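Local coordinates for protein cobalt-precorrin-5B C(1)-methyltransferase (Archaeoglobus fulgidus, PDB 1SR8) that probably methylates C-1 of cobalt-precorrin-5B with S-adenosyl-L-methionine, giving cobalt-precorrin-6A on the anaerobic route to adenosylcobalamin, at residues A[30-34]-A[35-39]; A[111-114]-A[115-119]; A[142-145]-A[146-150]; A[195-198]-A[199-203]; A[220-223]-A[224-228]. All coordinates share one frame; numbering follows the deposited sequence.

Overall arrangement
The five contacts are all local, and they fall into two groups. Interactions 1 and 4 touch: the hairpin at 30-39 lies against helix 195-204, with Leu38 CD1 3.4 Å from Leu197 CA and salt bridges from Glu34 OE1 to Lys203 NZ and from Asp35 OD2 to Lys196 NZ, both 2.6 Å. Interaction 5, on the helix of a neighbouring beta-alpha-beta unit, comes within about 8 Å of interaction 4 at the nearest atoms. Interactions 2 and 3 form the other group, where Ile116 CD1 packs on Phe143 CD1 at 3.3 Å. Centres of interactions 2 and 4 are about 42 Å apart, on opposite sides of the chain's centre.

Interaction 1: A[30-34]-A[35-39]; sequences YILTE and DGYLR
Tyr30 lies beside Tyr37 and Arg39 of the following strand. Its CG stands anti to the carbonyl carbon (chi1 -61°), which leans the ring toward the neighbouring strand. From the backbone outward, CB comes 4.1 Å from Tyr37 CD1, CD2 meets Tyr37 CB at 4.0 Å, and Arg39 NH1 lies at the ring edge, 3.9 Å from Tyr30 CE2. At the tip, OH lies over one face of the Arg39 guanidinium. The two tyrosines form an offset edge-to-face pair, the edge of Tyr30 toward the face of Tyr37, with planes at 79°. This is a beta hairpin: Ile31 and Leu38 form a hydrogen-bonded antiparallel pair, Ile31 N giving a nearly straight 2.8 Å bond to Leu38 O. Near the turn, Thr33 N donates to Gly36 O at 2.9 Å. Leu32 CD1 packs 3.7 Å from Tyr37 CE1, on the same face as Tyr30. On the other face, Ile31 and Leu38 rest on Leu197 of helix 195-204. Lys24 makes cation-pi contacts with both tyrosine rings.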
loop_
_atom_site.group_PDB
_atom_site.type_symbol
_atom_site.label_atom_id
_atom_site.label_comp_id
_atom_site.label_asym_id
_atom_site.label_seq_id
_atom_site.Cartn_x
_atom_site.Cartn_y
_atom_site.Cartn_z
ATOM N N TYR A 30 -11.333 -1.710 4.570
ATOM C CA TYR A 30 -11.777 -1.090 5.809
ATOM C C TYR A 30 -11.071 -1.580 7.062
ATOM O O TYR A 30 -10.861 -2.785 7.251
ATOM C CB TYR A 30 -13.278 -1.287 6.005
ATOM C CG TYR A 30 -14.125 -0.675 4.923
ATOM C CD1 TYR A 30 -14.338 -1.346 3.722
ATOM C CD2 TYR A 30 -14.686 0.589 5.086
ATOM C CE1 TYR A 30 -15.087 -0.775 2.709
ATOM C CE2 TYR A 30 -15.436 1.173 4.077
ATOM C CZ TYR A 30 -15.629 0.487 2.890
ATOM O OH TYR A 30 -16.336 1.070 1.860
ATOM N N ILE A 31 -10.701 -0.617 7.904
ATOM C CA ILE A 31 -10.080 -0.875 9.194
ATOM C C ILE A 31 -11.155 -0.479 10.209
ATOM O O ILE A 31 -11.485 0.697 10.370
ATOM C CB ILE A 31 -8.839 0.003 9.459
ATOM C CG1 ILE A 31 -7.709 -0.357 8.498
ATOM C CG2 ILE A 31 -8.377 -0.195 10.891
ATOM C CD1 ILE A 31 -6.443 0.442 8.730
ATOM N N LEU A 32 -11.716 -1.472 10.876
ATOM C CA LEU A 32 -12.753 -1.233 11.861
ATOM C C LEU A 32 -12.167 -0.537 13.083
ATOM O O LEU A 32 -11.080 -0.883 13.540
ATOM C CB LEU A 32 -13.379 -2.572 12.247
ATOM C CG LEU A 32 -14.328 -2.691 13.431
ATOM C CD1 LEU A 32 -15.576 -1.854 13.208
ATOM C CD2 LEU A 32 -14.691 -4.154 13.594
ATOM N N THR A 33 -12.877 0.468 13.588
ATOM C CA THR A 33 -12.435 1.184 14.778
ATOM C C THR A 33 -13.476 1.037 15.885
ATOM O O THR A 33 -14.529 0.411 15.702
ATOM C CB THR A 33 -12.216 2.693 14.525
ATOM O OG1 THR A 33 -13.480 3.350 14.387
ATOM C CG2 THR A 33 -11.397 2.905 13.267
ATOM N N GLU A 34 -13.161 1.622 17.034
ATOM C CA GLU A 34 -14.028 1.583 18.207
ATOM C C GLU A 34 -15.418 2.133 17.856
ATOM O O GLU A 34 -16.441 1.595 18.287
ATOM C CB GLU A 34 -13.385 2.415 19.322
ATOM C CG GLU A 34 -13.719 1.974 20.733
ATOM C CD GLU A 34 -12.782 2.591 21.762
ATOM O OE1 GLU A 34 -12.675 3.833 21.803
ATOM O OE2 GLU A 34 -12.152 1.834 22.530
ATOM N N ASP A 35 -15.441 3.195 17.054
ATOM C CA ASP A 35 -16.693 3.821 16.646
ATOM C C ASP A 35 -16.731 4.151 15.151
ATOM O O ASP A 35 -16.704 5.321 14.764
ATOM C CB ASP A 35 -16.928 5.100 17.471
ATOM C CG ASP A 35 -15.809 6.123 17.308
ATOM O OD1 ASP A 35 -15.834 7.151 18.020
ATOM O OD2 ASP A 35 -14.906 5.905 16.469
ATOM N N GLY A 36 -16.797 3.122 14.313
ATOM C CA GLY A 36 -16.846 3.354 12.880
ATOM C C GLY A 36 -15.803 2.592 12.091
ATOM O O GLY A 36 -15.319 1.554 12.538
ATOM N N TYR A 37 -15.457 3.117 10.917
ATOM C CA TYR A 37 -14.471 2.498 10.031
ATOM C C TYR A 37 -13.472 3.524 9.494
ATOM O O TYR A 37 -13.766 4.717 9.426
ATOM C CB TYR A 37 -15.168 1.856 8.820
ATOM C CG TYR A 37 -16.077 0.684 9.134
ATOM C CD1 TYR A 37 -15.563 -0.608 9.287
ATOM C CD2 TYR A 37 -17.457 0.866 9.289
ATOM C CE1 TYR A 37 -16.401 -1.697 9.591
ATOM C CE2 TYR A 37 -18.308 -0.217 9.595
ATOM C CZ TYR A 37 -17.773 -1.493 9.746
ATOM O OH TYR A 37 -18.599 -2.554 10.058
ATOM N N LEU A 38 -12.279 3.052 9.141
ATOM C CA LEU A 38 -11.263 3.898 8.521
ATOM C C LEU A 38 -11.134 3.262 7.140
ATOM O O LEU A 38 -11.146 2.035 7.012
ATOM C CB LEU A 38 -9.921 3.837 9.258
ATOM C CG LEU A 38 -9.695 4.848 10.386
ATOM C CD1 LEU A 38 -8.366 4.574 11.075
ATOM C CD2 LEU A 38 -9.706 6.249 9.821
ATOM N N ARG A 39 -11.042 4.092 6.108
ATOM C CA ARG A 39 -10.946 3.601 4.736
ATOM C C ARG A 39 -9.502 3.498 4.224
ATOM O O ARG A 39 -8.732 4.453 4.305
ATOM C CB ARG A 39 -11.769 4.517 3.803
ATOM C CG ARG A 39 -13.271 4.591 4.131
ATOM C CD ARG A 39 -13.904 5.928 3.700
ATOM N NE ARG A 39 -14.652 5.863 2.438
ATOM C CZ ARG A 39 -15.887 5.365 2.291
ATOM N NH1 ARG A 39 -16.550 4.872 3.335
ATOM N NH2 ARG A 39 -16.470 5.364 1.094
#

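Interaction 2: A[111-114]-A[115-119]; sequences CETS and GIFFG
Phe117 turns its ring back toward Cys111, Thr113 and Ser114, and it carries most of the contact. With CG anti to the carbonyl carbon (chi1 -47°), the ring is directed at the bend that precedes its own strand. Phe117 CE2 meets Thr113 O at 3.1 Å, the carbonyl oxygen lying at the ring edge and in its plane, where the partly positive ring hydrogens face it. Next to it, Phe117 CZ has Ser114 O at 3.5 Å and Thr113 OG1 at 3.6 Å. Thr113 also brings its methyl CG2 to 4.0 Å from Phe117 CE2, and its side chain crosses the ring obliquely. Further round the rim, Cys111 SG sits by the CD2-CE2 side, 3.8 Å from Phe117 CD2, a sulfur-aromatic contact at the edge with Cys111 SG 76° off the normal of the Phe117 ring. The bend connects strands 105-111 and 115-118 of a six-stranded mixed sheet. The two are not direct neighbours there: strand 155-159 lies between them, and Cys111 bonds through its backbone to Gly155 while Gly115 and Phe117 bond to Val156. Ser114 and Gly115 lead the chain out of the bend into strand 115-118. Gly115 takes a positive phi of 135°, which glycine readily adopts. Its carbonyl carbon sits 3.8 Å above one face of the Phe117 ring, toward the rim.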
loop_
_atom_site.group_PDB
_atom_site.type_symbol
_atom_site.label_atom_id
_atom_site.label_comp_id
_atom_site.label_asym_id
_atom_site.label_seq_id
_atom_site.Cartn_x
_atom_site.Cartn_y
_atom_site.Cartn_z
ATOM N N CYS A 111 -1.784 -1.601 -26.866
ATOM C CA CYS A 111 -0.953 -1.351 -28.030
ATOM C C CYS A 111 -0.669 -2.651 -28.773
ATOM O O CYS A 111 -1.029 -3.730 -28.300
ATOM C CB CYS A 111 0.347 -0.624 -27.622
ATOM S SG CYS A 111 1.454 -1.417 -26.438
ATOM N N GLU A 112 -0.050 -2.550 -29.945
ATOM C CA GLU A 112 0.259 -3.724 -30.756
ATOM C C GLU A 112 1.331 -4.632 -30.172
ATOM O O GLU A 112 1.168 -5.850 -30.129
ATOM C CB GLU A 112 0.684 -3.295 -32.161
ATOM C CG GLU A 112 -0.436 -2.664 -32.955
ATOM C CD GLU A 112 -1.570 -3.621 -33.176
ATOM O OE1 GLU A 112 -1.368 -4.609 -33.908
ATOM O OE2 GLU A 112 -2.657 -3.395 -32.612
ATOM N N THR A 113 2.434 -4.042 -29.736
ATOM C CA THR A 113 3.523 -4.826 -29.176
ATOM C C THR A 113 3.180 -5.381 -27.788
ATOM O O THR A 113 2.937 -4.634 -26.842
ATOM C CB THR A 113 4.807 -3.975 -29.141
ATOM O OG1 THR A 113 5.762 -4.561 -28.245
ATOM C CG2 THR A 113 4.481 -2.564 -28.727
ATOM N N SER A 114 3.159 -6.704 -27.678
ATOM C CA SER A 114 2.822 -7.379 -26.428
ATOM C C SER A 114 3.750 -7.080 -25.254
ATOM O O SER A 114 4.970 -7.056 -25.400
ATOM C CB SER A 114 2.773 -8.882 -26.662
ATOM O OG SER A 114 3.889 -9.278 -27.427
ATOM N N GLY A 115 3.150 -6.869 -24.085
ATOM C CA GLY A 115 3.916 -6.574 -22.888
ATOM C C GLY A 115 3.317 -5.424 -22.096
ATOM O O GLY A 115 2.237 -4.927 -22.428
ATOM N N ILE A 116 4.031 -5.009 -21.048
ATOM C CA ILE A 116 3.619 -3.912 -20.170
ATOM C C ILE A 116 4.645 -2.794 -20.289
ATOM O O ILE A 116 5.819 -2.990 -19.986
ATOM C CB ILE A 116 3.571 -4.354 -18.684
ATOM C CG1 ILE A 116 2.465 -5.393 -18.474
ATOM C CG2 ILE A 116 3.389 -3.139 -17.787
ATOM C CD1 ILE A 116 1.080 -4.894 -18.823
ATOM N N PHE A 117 4.204 -1.617 -20.709
ATOM C CA PHE A 117 5.123 -0.501 -20.878
ATOM C C PHE A 117 4.660 0.701 -20.080
ATOM O O PHE A 117 3.462 0.871 -19.831
ATOM C CB PHE A 117 5.222 -0.158 -22.367
ATOM C CG PHE A 117 5.430 -1.370 -23.242
ATOM C CD1 PHE A 117 6.648 -2.049 -23.237
ATOM C CD2 PHE A 117 4.383 -1.869 -24.025
ATOM C CE1 PHE A 117 6.823 -3.213 -23.996
ATOM C CE2 PHE A 117 4.544 -3.030 -24.786
ATOM C CZ PHE A 117 5.767 -3.703 -24.771
ATOM N N PHE A 118 5.621 1.530 -19.684
ATOM C CA PHE A 118 5.344 2.724 -18.897
ATOM C C PHE A 118 5.723 3.989 -19.664
ATOM O O PHE A 118 6.862 4.133 -20.112
ATOM C CB PHE A 118 6.111 2.626 -17.578
ATOM C CG PHE A 118 5.739 1.415 -16.770
ATOM C CD1 PHE A 118 4.575 1.407 -16.007
ATOM C CD2 PHE A 118 6.499 0.252 -16.847
ATOM C CE1 PHE A 118 4.165 0.252 -15.334
ATOM C CE2 PHE A 118 6.098 -0.912 -16.177
ATOM C CZ PHE A 118 4.927 -0.911 -15.420
ATOM N N GLY A 119 4.768 4.906 -19.809
ATOM C CA GLY A 119 5.038 6.123 -20.549
ATOM C C GLY A 119 5.289 7.386 -19.754
ATOM O O GLY A 119 5.976 7.382 -18.739
#

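Interaction 3: A[142-145]-A[146-150]; sequences NFIK and ASREF
Phe143 and Ser147, in the last turns of helix 133-149 before Phe150 leaves helical angles, meet through two hydrogen bonds and a ring contact. Among the polar contacts, Phe143 O accepts from Ser147 N and Ser147 OG, each at 2.8 Å; the two donors approach from opposite faces of the carbonyl plane, with the hydroxyl 40° out of it. Main-chain bonds from Ala146 N to Asn142 O, Arg148 N to Ile144 O, and Glu149 N to Lys145 O continue the helix. Two contacts involve flat groups. Ser147 OG stands 3.4 Å above the centre of the Phe143 ring, which reaches it because CG is anti to the backbone N (chi1 172°). Ile144 CG2 lies over one face of the Arg148 guanidinium, 3.6 Å from Arg148 NH1, and the two side chains run alongside each other. Phe152 also touches both Phe143 and Ser147. Since the hydroxyl proton goes to Phe143 O, the oxygen over the ring makes a packing contact and not an O-H...pi bond.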
loop_
_atom_site.group_PDB
_atom_site.type_symbol
_atom_site.label_atom_id
_atom_site.label_comp_id
_atom_site.label_asym_id
_atom_site.label_seq_id
_atom_site.Cartn_x
_atom_site.Cartn_y
_atom_site.Cartn_z
ATOM N N ASN A 142 -1.855 -9.250 -13.212
ATOM C CA ASN A 142 -3.157 -8.839 -13.703
ATOM C C ASN A 142 -3.190 -8.815 -15.218
ATOM O O ASN A 142 -4.224 -9.097 -15.827
ATOM C CB ASN A 142 -3.500 -7.463 -13.141
ATOM C CG ASN A 142 -3.922 -7.527 -11.689
ATOM O OD1 ASN A 142 -4.999 -8.041 -11.371
ATOM N ND2 ASN A 142 -3.073 -7.023 -10.797
ATOM N N PHE A 143 -2.056 -8.469 -15.824
ATOM C CA PHE A 143 -1.936 -8.422 -17.282
ATOM C C PHE A 143 -2.131 -9.827 -17.855
ATOM O O PHE A 143 -2.855 -10.017 -18.839
ATOM C CB PHE A 143 -0.554 -7.882 -17.684
ATOM C CG PHE A 143 -0.266 -7.986 -19.166
ATOM C CD1 PHE A 143 -0.917 -7.160 -20.079
ATOM C CD2 PHE A 143 0.623 -8.943 -19.649
ATOM C CE1 PHE A 143 -0.691 -7.287 -21.453
ATOM C CE2 PHE A 143 0.855 -9.078 -21.021
ATOM C CZ PHE A 143 0.196 -8.249 -21.921
ATOM N N ILE A 144 -1.480 -10.808 -17.235
ATOM C CA ILE A 144 -1.587 -12.198 -17.672
ATOM C C ILE A 144 -3.028 -12.672 -17.543
ATOM O O ILE A 144 -3.584 -13.226 -18.490
ATOM C CB ILE A 144 -0.707 -13.142 -16.820
ATOM C CG1 ILE A 144 0.776 -12.832 -17.028
ATOM C CG2 ILE A 144 -0.994 -14.585 -17.190
ATOM C CD1 ILE A 144 1.675 -13.560 -16.043
ATOM N N LYS A 145 -3.628 -12.462 -16.370
ATOM C CA LYS A 145 -5.010 -12.877 -16.148
ATOM C C LYS A 145 -5.942 -12.243 -17.192
ATOM O O LYS A 145 -6.744 -12.936 -17.830
ATOM C CB LYS A 145 -5.495 -12.485 -14.740
ATOM C CG LYS A 145 -6.949 -12.945 -14.452
ATOM C CD LYS A 145 -7.695 -12.092 -13.400
ATOM C CE LYS A 145 -7.415 -12.513 -11.939
ATOM N NZ LYS A 145 -8.163 -11.680 -10.924
ATOM N N ALA A 146 -5.834 -10.926 -17.362
ATOM C CA ALA A 146 -6.671 -10.222 -18.321
ATOM C C ALA A 146 -6.417 -10.690 -19.754
ATOM O O ALA A 146 -7.365 -10.912 -20.507
ATOM C CB ALA A 146 -6.456 -8.715 -18.208
ATOM N N SER A 147 -5.151 -10.845 -20.132
ATOM C CA SER A 147 -4.828 -11.292 -21.490
ATOM C C SER A 147 -5.543 -12.600 -21.809
ATOM O O SER A 147 -6.040 -12.788 -22.917
ATOM C CB SER A 147 -3.315 -11.477 -21.665
ATOM O OG SER A 147 -2.643 -10.232 -21.640
ATOM N N ARG A 148 -5.599 -13.496 -20.829
ATOM C CA ARG A 148 -6.251 -14.789 -21.002
ATOM C C ARG A 148 -7.777 -14.702 -20.965
ATOM O O ARG A 148 -8.455 -15.280 -21.807
ATOM C CB ARG A 148 -5.770 -15.764 -19.928
ATOM C CG ARG A 148 -4.363 -16.253 -20.146
ATOM C CD ARG A 148 -3.844 -16.969 -18.930
ATOM N NE ARG A 148 -2.562 -17.610 -19.195
ATOM C CZ ARG A 148 -1.755 -18.071 -18.245
ATOM N NH1 ARG A 148 -2.105 -17.955 -16.971
ATOM N NH2 ARG A 148 -0.602 -18.648 -18.567
ATOM N N GLU A 149 -8.321 -13.982 -19.994
ATOM C CA GLU A 149 -9.767 -13.858 -19.882
ATOM C C GLU A 149 -10.408 -13.227 -21.104
ATOM O O GLU A 149 -11.476 -13.650 -21.541
ATOM C CB GLU A 149 -10.133 -13.018 -18.663
ATOM C CG GLU A 149 -11.622 -12.959 -18.391
ATOM C CD GLU A 149 -11.938 -12.285 -17.071
ATOM O OE1 GLU A 149 -11.203 -12.531 -16.088
ATOM O OE2 GLU A 149 -12.925 -11.519 -17.012
ATOM N N PHE A 150 -9.747 -12.214 -21.650
ATOM C CA PHE A 150 -10.261 -11.492 -22.803
ATOM C C PHE A 150 -9.538 -11.833 -24.094
ATOM O O PHE A 150 -9.579 -11.074 -25.059
ATOM C CB PHE A 150 -10.188 -9.997 -22.512
ATOM C CG PHE A 150 -10.933 -9.602 -21.265
ATOM C CD1 PHE A 150 -12.323 -9.472 -21.278
ATOM C CD2 PHE A 150 -10.258 -9.426 -20.064
ATOM C CE1 PHE A 150 -13.029 -9.173 -20.118
ATOM C CE2 PHE A 150 -10.952 -9.128 -18.891
ATOM C CZ PHE A 150 -12.340 -9.001 -18.920
#

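Interaction 4: A[195-198]-A[199-203]; sequences KKLV and ETKLK
Helix 195-204 packs against the hairpin of strands 30-33 and 36-42, and one turn of it joins Lys196 to Thr200. Lys196 O accepts from Thr200 N at 2.9 Å and from Thr200 OG1 at a short 2.5 Å, the two donors arriving from opposite faces of the carbonyl plane. OG1 sits beside the backbone N (chi1 -57°), from where it can turn back to the carbonyl one turn earlier. The lysine chain bends at chi2 and runs past the hydroxyl at a slant, Lys196 CE 3.8 Å from Thr200 OG1. A water donates to Thr200 OG1 at 3.2 Å and accepts a weak bond from Lys196 NZ, whose stronger partner is Asp35. Elsewhere on the helix, Val198 touches His238, while Lys201 NZ bridges to Glu191 and Glu7. A threonine hydroxyl bonded to the carbonyl four residues back, sharing it with the main-chain N-H, is a familiar feature of alpha helices.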
loop_
_atom_site.group_PDB
_atom_site.type_symbol
_atom_site.label_atom_id
_atom_site.label_comp_id
_atom_site.label_asym_id
_atom_site.label_seq_id
_atom_site.Cartn_x
_atom_site.Cartn_y
_atom_site.Cartn_z
ATOM N N LYS A 195 -4.268 10.438 12.955
ATOM C CA LYS A 195 -4.251 10.209 14.397
ATOM C C LYS A 195 -5.203 9.092 14.786
ATOM O O LYS A 195 -4.864 8.234 15.599
ATOM C CB LYS A 195 -4.628 11.487 15.148
ATOM C CG LYS A 195 -3.779 12.686 14.765
ATOM C CD LYS A 195 -4.237 13.947 15.489
ATOM C CE LYS A 195 -3.993 15.184 14.631
ATOM N NZ LYS A 195 -4.791 15.128 13.362
ATOM N N LYS A 196 -6.395 9.106 14.203
ATOM C CA LYS A 196 -7.394 8.090 14.494
ATOM C C LYS A 196 -6.829 6.684 14.281
ATOM O O LYS A 196 -7.050 5.794 15.103
ATOM C CB LYS A 196 -8.621 8.298 13.610
ATOM C CG LYS A 196 -9.691 7.206 13.724
ATOM C CD LYS A 196 -10.386 7.212 15.084
ATOM C CE LYS A 196 -11.567 6.235 15.121
ATOM N NZ LYS A 196 -12.295 6.314 16.431
ATOM N N LEU A 197 -6.105 6.485 13.182
ATOM C CA LEU A 197 -5.513 5.178 12.905
ATOM C C LEU A 197 -4.458 4.827 13.946
ATOM O O LEU A 197 -4.437 3.710 14.451
ATOM C CB LEU A 197 -4.868 5.138 11.511
ATOM C CG LEU A 197 -4.189 3.810 11.130
ATOM C CD1 LEU A 197 -5.229 2.693 11.094
ATOM C CD2 LEU A 197 -3.504 3.940 9.778
ATOM N N VAL A 198 -3.579 5.777 14.263
ATOM C CA VAL A 198 -2.530 5.520 15.247
ATOM C C VAL A 198 -3.117 5.109 16.599
ATOM O O VAL A 198 -2.586 4.209 17.248
ATOM C CB VAL A 198 -1.604 6.750 15.446
ATOM C CG1 VAL A 198 -0.596 6.472 16.546
ATOM C CG2 VAL A 198 -0.859 7.061 14.160
ATOM N N GLU A 199 -4.212 5.752 17.011
ATOM C CA GLU A 199 -4.860 5.445 18.290
ATOM C C GLU A 199 -5.594 4.122 18.233
ATOM O O GLU A 199 -5.586 3.348 19.197
ATOM C CB GLU A 199 -5.866 6.528 18.665
ATOM C CG GLU A 199 -5.319 7.931 18.603
ATOM C CD GLU A 199 -6.335 8.955 19.071
ATOM O OE1 GLU A 199 -7.539 8.787 18.746
ATOM O OE2 GLU A 199 -5.924 9.926 19.752
ATOM N N THR A 200 -6.247 3.882 17.098
ATOM C CA THR A 200 -6.994 2.649 16.880
ATOM C C THR A 200 -6.052 1.440 16.885
ATOM O O THR A 200 -6.320 0.431 17.544
ATOM C CB THR A 200 -7.734 2.678 15.518
ATOM O OG1 THR A 200 -8.598 3.815 15.465
ATOM C CG2 THR A 200 -8.555 1.412 15.317
ATOM N N LYS A 201 -4.946 1.539 16.151
ATOM C CA LYS A 201 -4.016 0.423 16.080
ATOM C C LYS A 201 -3.349 0.137 17.423
ATOM O O LYS A 201 -2.992 -1.002 17.703
ATOM C CB LYS A 201 -2.964 0.663 14.995
ATOM C CG LYS A 201 -2.238 -0.617 14.593
ATOM C CD LYS A 201 -1.311 -0.433 13.404
ATOM C CE LYS A 201 -2.064 -0.182 12.105
ATOM N NZ LYS A 201 -1.121 -0.107 10.948
ATOM N N LEU A 202 -3.184 1.164 18.254
ATOM C CA LEU A 202 -2.580 0.969 19.570
ATOM C C LEU A 202 -3.547 0.146 20.417
ATOM O O LEU A 202 -3.139 -0.778 21.114
ATOM C CB LEU A 202 -2.302 2.312 20.255
ATOM C CG LEU A 202 -1.928 2.259 21.744
ATOM C CD1 LEU A 202 -0.723 1.349 21.959
ATOM C CD2 LEU A 202 -1.628 3.660 22.234
ATOM N N LYS A 203 -4.832 0.485 20.338
ATOM C CA LYS A 203 -5.862 -0.231 21.077
ATOM C C LYS A 203 -5.958 -1.667 20.594
ATOM O O LYS A 203 -6.174 -2.581 21.388
ATOM C CB LYS A 203 -7.216 0.454 20.902
ATOM C CG LYS A 203 -7.276 1.854 21.481
ATOM C CD LYS A 203 -8.668 2.432 21.319
ATOM C CE LYS A 203 -8.766 3.836 21.902
ATOM N NZ LYS A 203 -10.135 4.398 21.708
HETATM O O HOH W 1 -10.907 3.374 17.629
#

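Interaction 5: A[220-223]-A[224-228]; sequences WLYA and RKKFP
Trp220 takes the aliphatic part of Arg224 over one face of its indole: Arg224 CG lies 3.8 Å from the centroid of the six-membered ring, 7° off its normal, a CH-pi contact. Arg224 CD continues over the same six-membered ring, 3.7 Å from Trp220 CH2, and bends at chi2 and chi3 leave the guanidinium plane only 13° from that of the indole. Tyr222 makes a second CH-pi contact, with Lys226 CG over one face, 3.5 Å from Tyr222 CZ. The Phe227 ring has Lys226 CB over one face and Ala223 CA at its edge, in plane; its CE2 lies 4.2 Å from Tyr222 CE2. These residues close helix 217-226, the crossover helix of a beta-alpha-beta unit between parallel strands 210-214 and 231-234. Phe227, the first residue to leave helical backbone angles, still donates its N-H to Ala223 O, N to O 2.8 Å, and Lys226 N bonds to Tyr222 O. Ala223 rests on strand 210-214, whereas Tyr222 and Phe227 reach strands 248-253 and 278-281.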
loop_
_atom_site.group_PDB
_atom_site.type_symbol
_atom_site.label_atom_id
_atom_site.label_comp_id
_atom_site.label_asym_id
_atom_site.label_seq_id
_atom_site.Cartn_x
_atom_site.Cartn_y
_atom_site.Cartn_z
ATOM N N TRP A 220 7.741 -5.553 8.966
ATOM C CA TRP A 220 6.687 -6.409 9.489
ATOM C C TRP A 220 6.973 -7.861 9.124
ATOM O O TRP A 220 6.808 -8.757 9.946
ATOM C CB TRP A 220 5.350 -5.964 8.889
ATOM C CG TRP A 220 4.134 -6.700 9.379
ATOM C CD1 TRP A 220 3.372 -6.395 10.473
ATOM C CD2 TRP A 220 3.499 -7.818 8.746
ATOM N NE1 TRP A 220 2.298 -7.247 10.553
ATOM C CE2 TRP A 220 2.352 -8.132 9.508
ATOM C CE3 TRP A 220 3.788 -8.582 7.609
ATOM C CZ2 TRP A 220 1.488 -9.179 9.167
ATOM C CZ3 TRP A 220 2.930 -9.621 7.268
ATOM C CH2 TRP A 220 1.790 -9.911 8.047
ATOM N N LEU A 221 7.397 -8.086 7.883
ATOM C CA LEU A 221 7.716 -9.424 7.400
ATOM C C LEU A 221 8.921 -9.950 8.154
ATOM O O LEU A 221 8.994 -11.132 8.486
ATOM C CB LEU A 221 8.026 -9.399 5.899
ATOM C CG LEU A 221 6.822 -9.224 4.967
ATOM C CD1 LEU A 221 7.282 -8.996 3.536
ATOM C CD2 LEU A 221 5.945 -10.453 5.046
ATOM N N TYR A 222 9.868 -9.064 8.427
ATOM C CA TYR A 222 11.062 -9.460 9.151
ATOM C C TYR A 222 10.696 -9.918 10.552
ATOM O O TYR A 222 11.143 -10.961 11.002
ATOM C CB TYR A 222 12.035 -8.297 9.249
ATOM C CG TYR A 222 13.369 -8.687 9.830
ATOM C CD1 TYR A 222 14.334 -9.330 9.045
ATOM C CD2 TYR A 222 13.678 -8.403 11.162
ATOM C CE1 TYR A 222 15.578 -9.673 9.575
ATOM C CE2 TYR A 222 14.915 -8.742 11.703
ATOM C CZ TYR A 222 15.862 -9.373 10.907
ATOM O OH TYR A 222 17.101 -9.675 11.436
ATOM N N ALA A 223 9.883 -9.126 11.238
ATOM C CA ALA A 223 9.459 -9.457 12.595
ATOM C C ALA A 223 8.664 -10.766 12.629
ATOM O O ALA A 223 8.803 -11.558 13.559
ATOM C CB ALA A 223 8.619 -8.314 13.177
ATOM N N ARG A 224 7.826 -10.980 11.620
ATOM C CA ARG A 224 7.007 -12.185 11.521
ATOM C C ARG A 224 7.899 -13.410 11.527
ATOM O O ARG A 224 7.558 -14.454 12.097
ATOM C CB ARG A 224 6.217 -12.184 10.211
ATOM C CG ARG A 224 5.029 -11.261 10.172
ATOM C CD ARG A 224 3.764 -12.064 10.332
ATOM N NE ARG A 224 3.586 -13.020 9.240
ATOM C CZ ARG A 224 2.718 -14.030 9.259
ATOM N NH1 ARG A 224 1.945 -14.226 10.319
ATOM N NH2 ARG A 224 2.622 -14.850 8.218
ATOM N N LYS A 225 9.049 -13.264 10.878
ATOM C CA LYS A 225 10.011 -14.339 10.731
ATOM C C LYS A 225 10.969 -14.500 11.910
ATOM O O LYS A 225 11.125 -15.603 12.433
ATOM C CB LYS A 225 10.794 -14.116 9.428
ATOM C CG LYS A 225 11.744 -15.239 9.040
ATOM C CD LYS A 225 12.200 -15.124 7.583
ATOM C CE LYS A 225 13.023 -16.347 7.160
ATOM N NZ LYS A 225 13.304 -16.396 5.685
ATOM N N LYS A 226 11.591 -13.401 12.335
ATOM C CA LYS A 226 12.573 -13.423 13.422
ATOM C C LYS A 226 12.041 -13.309 14.851
ATOM O O LYS A 226 12.741 -13.671 15.798
ATOM C CB LYS A 226 13.623 -12.327 13.195
ATOM C CG LYS A 226 14.282 -12.386 11.831
ATOM C CD LYS A 226 14.800 -13.788 11.522
ATOM C CE LYS A 226 15.179 -13.936 10.047
ATOM N NZ LYS A 226 15.389 -15.365 9.629
ATOM N N PHE A 227 10.821 -12.809 15.014
ATOM C CA PHE A 227 10.230 -12.660 16.340
ATOM C C PHE A 227 8.783 -13.138 16.303
ATOM O O PHE A 227 7.866 -12.399 16.654
ATOM C CB PHE A 227 10.285 -11.191 16.750
ATOM C CG PHE A 227 11.658 -10.597 16.670
ATOM C CD1 PHE A 227 12.622 -10.904 17.631
ATOM C CD2 PHE A 227 12.000 -9.755 15.620
ATOM C CE1 PHE A 227 13.915 -10.380 17.546
ATOM C CE2 PHE A 227 13.283 -9.222 15.517
ATOM C CZ PHE A 227 14.247 -9.536 16.483
ATOM N N PRO A 228 8.564 -14.399 15.898
ATOM C CA PRO A 228 7.220 -14.971 15.804
ATOM C C PRO A 228 6.270 -14.787 16.998
ATOM O O PRO A 228 5.072 -14.595 16.802
ATOM C CB PRO A 228 7.497 -16.444 15.477
ATOM C CG PRO A 228 8.841 -16.693 16.098
ATOM C CD PRO A 228 9.589 -15.447 15.730
#